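Long-range contacts in uncharacterized protein (Staphylococcus aureus subsp. aureus Mu50, PDB 4EBG), which is of unknown function but is probably a secreted protein of the DUF4467 family, built on a cystatin-like fold: residues I6-Y10 and K32-T38; V9-Q13 and I47-I51. One frame throughout, in Å; residues are numbered along the deposited sequence.

Contact 1: residues I6-Y10 and K32-T38; sequences IDKVY and KQEDSNT. With PO4 (phosphate ion), chain D.
A tyrosine can pack by its ring and bond by its hydroxyl at once, as Tyr10 does. Residues 6-10 are a turn within helix 3-23, with Tyr10 N bonded to Ile6 O at 3.0 Å. Segment 32-38 enters as an extended Lys32, makes a short 3-10 turn at Gln33 and Glu34, and straightens into a strand at Asn37. CA atoms lie nearest at Ile6-Thr38 (8.1 Å) and Tyr10-Gln33 (7.2 Å). With chi1 m and chi2 near -85°, Tyr10 reaches across so that its OH donates to Thr38 OG1 at 2.7 Å, the threonine rotamer being m. Gln33, extended with chi1 and chi2 both t, lays its CB over one face of the Tyr10 ring in a CH-pi contact, 4.0 Å from the centroid and 15° off the normal. In this cystatin-like fold the contact seats the N-terminal helix against the turn before strand 37-41 and the start of that strand. Ser36, chi1 m, folds its OG back onto Lys32 O at 2.7 Å, closing the turn. Ile6, chi1 m and chi2 t, puts CG2 4.1 Å from Thr38 CG2 and 3.3 Å from Gln33 OE1. A water donates to Gln33 OE1 at 2.8 Å and to Asp7 OD1 at 3.2 Å; both oxygens also bond to Gln3. Lys32 NZ turns outward to O3 of a phosphate, probably from the crystallisation liquor, at 2.6 Å.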
# COMPACT_ATOMS: atom_id res chain seq x y z
N ILE B 6 -3.23 -18.53 -10.52
CA ILE B 6 -2.08 -17.64 -10.58
C ILE B 6 -2.52 -16.25 -11.08
O ILE B 6 -2.05 -15.24 -10.55
CB ILE B 6 -0.97 -18.24 -11.46
CG1 ILE B 6 -0.41 -19.54 -10.82
CG2 ILE B 6 0.12 -17.27 -11.71
CD1 ILE B 6 0.39 -20.39 -11.83
N ASP B 7 -3.40 -16.21 -12.08
CA ASP B 7 -3.89 -14.95 -12.57
C ASP B 7 -4.59 -14.14 -11.45
O ASP B 7 -4.46 -12.94 -11.38
CB ASP B 7 -4.90 -15.21 -13.71
CG ASP B 7 -4.25 -15.59 -15.05
OD1 ASP B 7 -3.04 -15.37 -15.22
OD2 ASP B 7 -4.97 -16.09 -15.95
N LYS B 8 -5.37 -14.82 -10.61
CA LYS B 8 -6.02 -14.20 -9.48
C LYS B 8 -5.00 -13.58 -8.54
O LYS B 8 -5.24 -12.51 -8.00
CB LYS B 8 -6.92 -15.17 -8.72
CG LYS B 8 -8.12 -15.69 -9.52
CD LYS B 8 -8.92 -16.68 -8.74
CE LYS B 8 -10.05 -17.33 -9.55
NZ LYS B 8 -10.56 -18.59 -8.90
N VAL B 9 -3.93 -14.31 -8.28
CA VAL B 9 -2.85 -13.83 -7.41
C VAL B 9 -2.23 -12.56 -7.96
O VAL B 9 -2.10 -11.55 -7.24
CB VAL B 9 -1.80 -14.95 -7.13
CG1 VAL B 9 -0.58 -14.36 -6.46
CG2 VAL B 9 -2.42 -16.05 -6.26
N TYR B 10 -1.84 -12.56 -9.24
CA TYR B 10 -1.21 -11.38 -9.80
C TYR B 10 -2.21 -10.22 -9.89
O TYR B 10 -1.80 -9.08 -9.67
CB TYR B 10 -0.54 -11.68 -11.17
CG TYR B 10 0.83 -12.32 -10.97
CD1 TYR B 10 1.93 -11.57 -10.77
CD2 TYR B 10 0.97 -13.70 -10.90
CE1 TYR B 10 3.16 -12.15 -10.52
CE2 TYR B 10 2.19 -14.29 -10.64
CZ TYR B 10 3.27 -13.52 -10.44
OH TYR B 10 4.49 -14.05 -10.15
N LYS B 32 4.28 -8.30 -13.58
CA LYS B 32 3.99 -9.31 -14.60
C LYS B 32 4.60 -10.66 -14.21
O LYS B 32 5.73 -10.74 -13.82
CB LYS B 32 4.58 -8.86 -15.93
CG LYS B 32 3.98 -7.55 -16.47
CD LYS B 32 4.75 -6.96 -17.62
CE LYS B 32 6.00 -6.17 -17.23
NZ LYS B 32 5.72 -4.81 -16.59
N GLN B 33 3.81 -11.71 -14.42
CA GLN B 33 4.24 -13.07 -14.11
C GLN B 33 5.56 -13.42 -14.82
O GLN B 33 6.42 -14.08 -14.26
CB GLN B 33 3.14 -14.05 -14.45
CG GLN B 33 3.49 -15.50 -14.18
CD GLN B 33 2.32 -16.43 -14.48
OE1 GLN B 33 1.20 -15.99 -14.58
NE2 GLN B 33 2.59 -17.74 -14.58
N GLU B 34 5.71 -13.02 -16.08
CA GLU B 34 6.88 -13.40 -16.87
C GLU B 34 8.17 -12.68 -16.44
O GLU B 34 9.23 -13.06 -16.84
CB GLU B 34 6.66 -13.16 -18.36
CG GLU B 34 6.59 -11.68 -18.76
CD GLU B 34 5.18 -11.10 -18.82
OE1 GLU B 34 4.26 -11.67 -18.13
OE2 GLU B 34 4.99 -10.08 -19.57
N ASP B 35 8.06 -11.71 -15.55
CA ASP B 35 9.20 -11.03 -14.95
C ASP B 35 9.33 -11.36 -13.46
O ASP B 35 10.08 -10.69 -12.72
CB ASP B 35 9.07 -9.53 -15.12
CG ASP B 35 9.14 -9.08 -16.56
OD1 ASP B 35 9.75 -9.79 -17.39
OD2 ASP B 35 8.60 -8.00 -16.84
N SER B 36 8.60 -12.38 -13.01
CA SER B 36 8.49 -12.70 -11.59
C SER B 36 8.82 -14.19 -11.41
O SER B 36 9.03 -14.92 -12.40
CB SER B 36 7.10 -12.37 -11.11
OG SER B 36 6.78 -10.99 -11.30
N ASN B 37 8.83 -14.63 -10.16
CA ASN B 37 8.93 -16.02 -9.80
C ASN B 37 7.63 -16.47 -9.19
O ASN B 37 7.06 -15.80 -8.35
CB ASN B 37 10.09 -16.23 -8.85
CG ASN B 37 11.41 -15.94 -9.50
OD1 ASN B 37 11.55 -16.10 -10.73
ND2 ASN B 37 12.40 -15.57 -8.69
N THR B 38 7.10 -17.63 -9.61
CA THR B 38 5.87 -18.20 -9.13
C THR B 38 6.06 -19.67 -8.79
O THR B 38 6.62 -20.43 -9.60
CB THR B 38 4.73 -18.06 -10.17
OG1 THR B 38 4.67 -16.72 -10.62
CG2 THR B 38 3.42 -18.51 -9.64
P PO4 D . 9.17 -3.26 -16.93
O1 PO4 D . 10.52 -3.53 -16.25
O2 PO4 D . 9.30 -3.93 -18.25
O3 PO4 D . 8.10 -3.83 -16.03
O4 PO4 D . 9.08 -1.71 -17.06
O HOH W 1 -0.50 -13.76 -14.24

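Contact 2: residues V9-Q13 and I47-I51; sequences VYKEQ and IVIGI
Helix-on-sheet packing commonly relies on alternate strand residues facing the helix, and the pairing of 9-13 with 47-51 follows that rule. The helical turn, tied by Gln13 N to Val9 O at 2.8 Å, crosses the extended strand at -51°, with the short axes 10.6 Å apart at closest approach; Val9 and Ile47 have the nearest CA atoms, at 7.8 Å. Ile47 comes first, its chi1 m and chi2 t carrying CD1 to 4.0 Å from Val9 CG2. Val48 points to the other side of the sheet, where Pro80 and Met84 of helix 80-86 cover it. Ile49 is the hub: with chi1 p and chi2 t, its CD1 lies 3.9 Å from Val9 CG1, 3.6 Å from Gln13 OE1 and over one face of the Tyr10 ring, while its CG2 approaches Tyr10 OH to 3.5 Å. At Gly50 the strand passes without a side chain. Ile51 repeats the p,t rotamer of Ile49, setting CD1 3.7 Å from Gln13 CG and CG2 4.2 Å from Tyr10 CE1. This is part of the hydrophobic core, where the long helix of the cystatin-like fold lies against the antiparallel sheet. No hydrogen bond joins the segments; Tyr10 OH pairs with Thr38 and Gln13 OE1 with Tyr65, on strands 37-41 and 60-68, and Gln13 NE2 with Asn17 of the same helix, so cohesion here rests on apolar packing.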
# COMPACT_ATOMS: atom_id res chain seq x y z
N VAL B 9 -3.93 -14.31 -8.28
CA VAL B 9 -2.85 -13.83 -7.41
C VAL B 9 -2.23 -12.56 -7.96
O VAL B 9 -2.10 -11.55 -7.24
CB VAL B 9 -1.80 -14.95 -7.13
CG1 VAL B 9 -0.58 -14.36 -6.46
CG2 VAL B 9 -2.42 -16.05 -6.26
N TYR B 10 -1.84 -12.56 -9.24
CA TYR B 10 -1.21 -11.38 -9.80
C TYR B 10 -2.21 -10.22 -9.89
O TYR B 10 -1.80 -9.08 -9.67
CB TYR B 10 -0.54 -11.68 -11.17
CG TYR B 10 0.83 -12.32 -10.97
CD1 TYR B 10 1.93 -11.57 -10.77
CD2 TYR B 10 0.97 -13.70 -10.90
CE1 TYR B 10 3.16 -12.15 -10.52
CE2 TYR B 10 2.19 -14.29 -10.64
CZ TYR B 10 3.27 -13.52 -10.44
OH TYR B 10 4.49 -14.05 -10.15
N LYS B 11 -3.48 -10.51 -10.13
CA LYS B 11 -4.45 -9.41 -10.14
C LYS B 11 -4.52 -8.76 -8.77
O LYS B 11 -4.54 -7.53 -8.63
CB LYS B 11 -5.80 -9.95 -10.57
CG LYS B 11 -6.90 -8.89 -10.50
CD LYS B 11 -8.21 -9.38 -11.15
CE LYS B 11 -9.34 -8.40 -10.97
NZ LYS B 11 -9.91 -8.44 -9.60
N GLU B 12 -4.59 -9.59 -7.72
CA GLU B 12 -4.71 -9.09 -6.37
C GLU B 12 -3.43 -8.31 -6.01
O GLU B 12 -3.51 -7.26 -5.40
CB GLU B 12 -4.97 -10.24 -5.40
CG GLU B 12 -5.15 -9.80 -3.99
CD GLU B 12 -6.40 -9.00 -3.74
OE1 GLU B 12 -7.33 -9.02 -4.57
OE2 GLU B 12 -6.44 -8.37 -2.65
N GLN B 13 -2.26 -8.85 -6.35
CA GLN B 13 -1.04 -8.17 -6.04
C GLN B 13 -1.03 -6.80 -6.69
O GLN B 13 -0.62 -5.79 -6.07
CB GLN B 13 0.18 -8.96 -6.53
CG GLN B 13 1.52 -8.31 -6.09
CD GLN B 13 1.82 -8.46 -4.64
OE1 GLN B 13 1.76 -9.57 -4.16
NE2 GLN B 13 2.18 -7.39 -3.95
N ILE B 47 0.13 -20.31 -3.09
CA ILE B 47 0.92 -19.82 -4.19
C ILE B 47 1.85 -18.74 -3.66
O ILE B 47 1.42 -17.83 -2.99
CB ILE B 47 -0.01 -19.28 -5.33
CG1 ILE B 47 -0.95 -20.40 -5.79
CG2 ILE B 47 0.81 -18.71 -6.47
CD1 ILE B 47 -1.92 -19.96 -6.94
N VAL B 48 3.15 -18.87 -3.95
CA VAL B 48 4.18 -17.94 -3.51
C VAL B 48 4.72 -17.27 -4.73
O VAL B 48 5.14 -17.94 -5.69
CB VAL B 48 5.29 -18.65 -2.71
CG1 VAL B 48 6.32 -17.60 -2.31
CG2 VAL B 48 4.77 -19.36 -1.48
N ILE B 49 4.75 -15.93 -4.71
CA ILE B 49 5.29 -15.15 -5.77
C ILE B 49 6.44 -14.31 -5.27
O ILE B 49 6.44 -13.86 -4.14
CB ILE B 49 4.24 -14.29 -6.52
CG1 ILE B 49 3.66 -13.22 -5.61
CG2 ILE B 49 3.18 -15.22 -7.14
CD1 ILE B 49 2.67 -12.27 -6.36
N GLY B 50 7.40 -14.07 -6.15
CA GLY B 50 8.51 -13.18 -5.92
C GLY B 50 8.48 -12.13 -7.02
O GLY B 50 8.54 -12.46 -8.20
N ILE B 51 8.45 -10.85 -6.63
CA ILE B 51 8.19 -9.80 -7.56
C ILE B 51 9.11 -8.61 -7.32
O ILE B 51 9.65 -8.42 -6.23
CB ILE B 51 6.70 -9.32 -7.45
CG1 ILE B 51 6.41 -8.61 -6.13
CG2 ILE B 51 5.73 -10.44 -7.72
CD1 ILE B 51 5.15 -7.86 -6.04

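Both contacts draw on helix 3-23 and share Val9 and Tyr10, although Val9 touches the partner segment in contact 2 alone. Their centres lie about 5 Å apart, and Tyr10 works in both: Gln33 of contact 1 and Ile49 of contact 2 cover opposite faces of its ring. The strand part of 32-38, Asn37 and Thr38, lies beside 47-51 as an antiparallel neighbour, with Asn37 O and Gly50 N 2.8 Å apart, a probable hydrogen bond; Ser36 OG packs 3.8 Å from Ile51 CG2. One helix thus packs against strand 46-52 and the start of strand 37-41 with the turn before it; the phosphate held by Lys32 and Lys28 lies at the margin of contact 1.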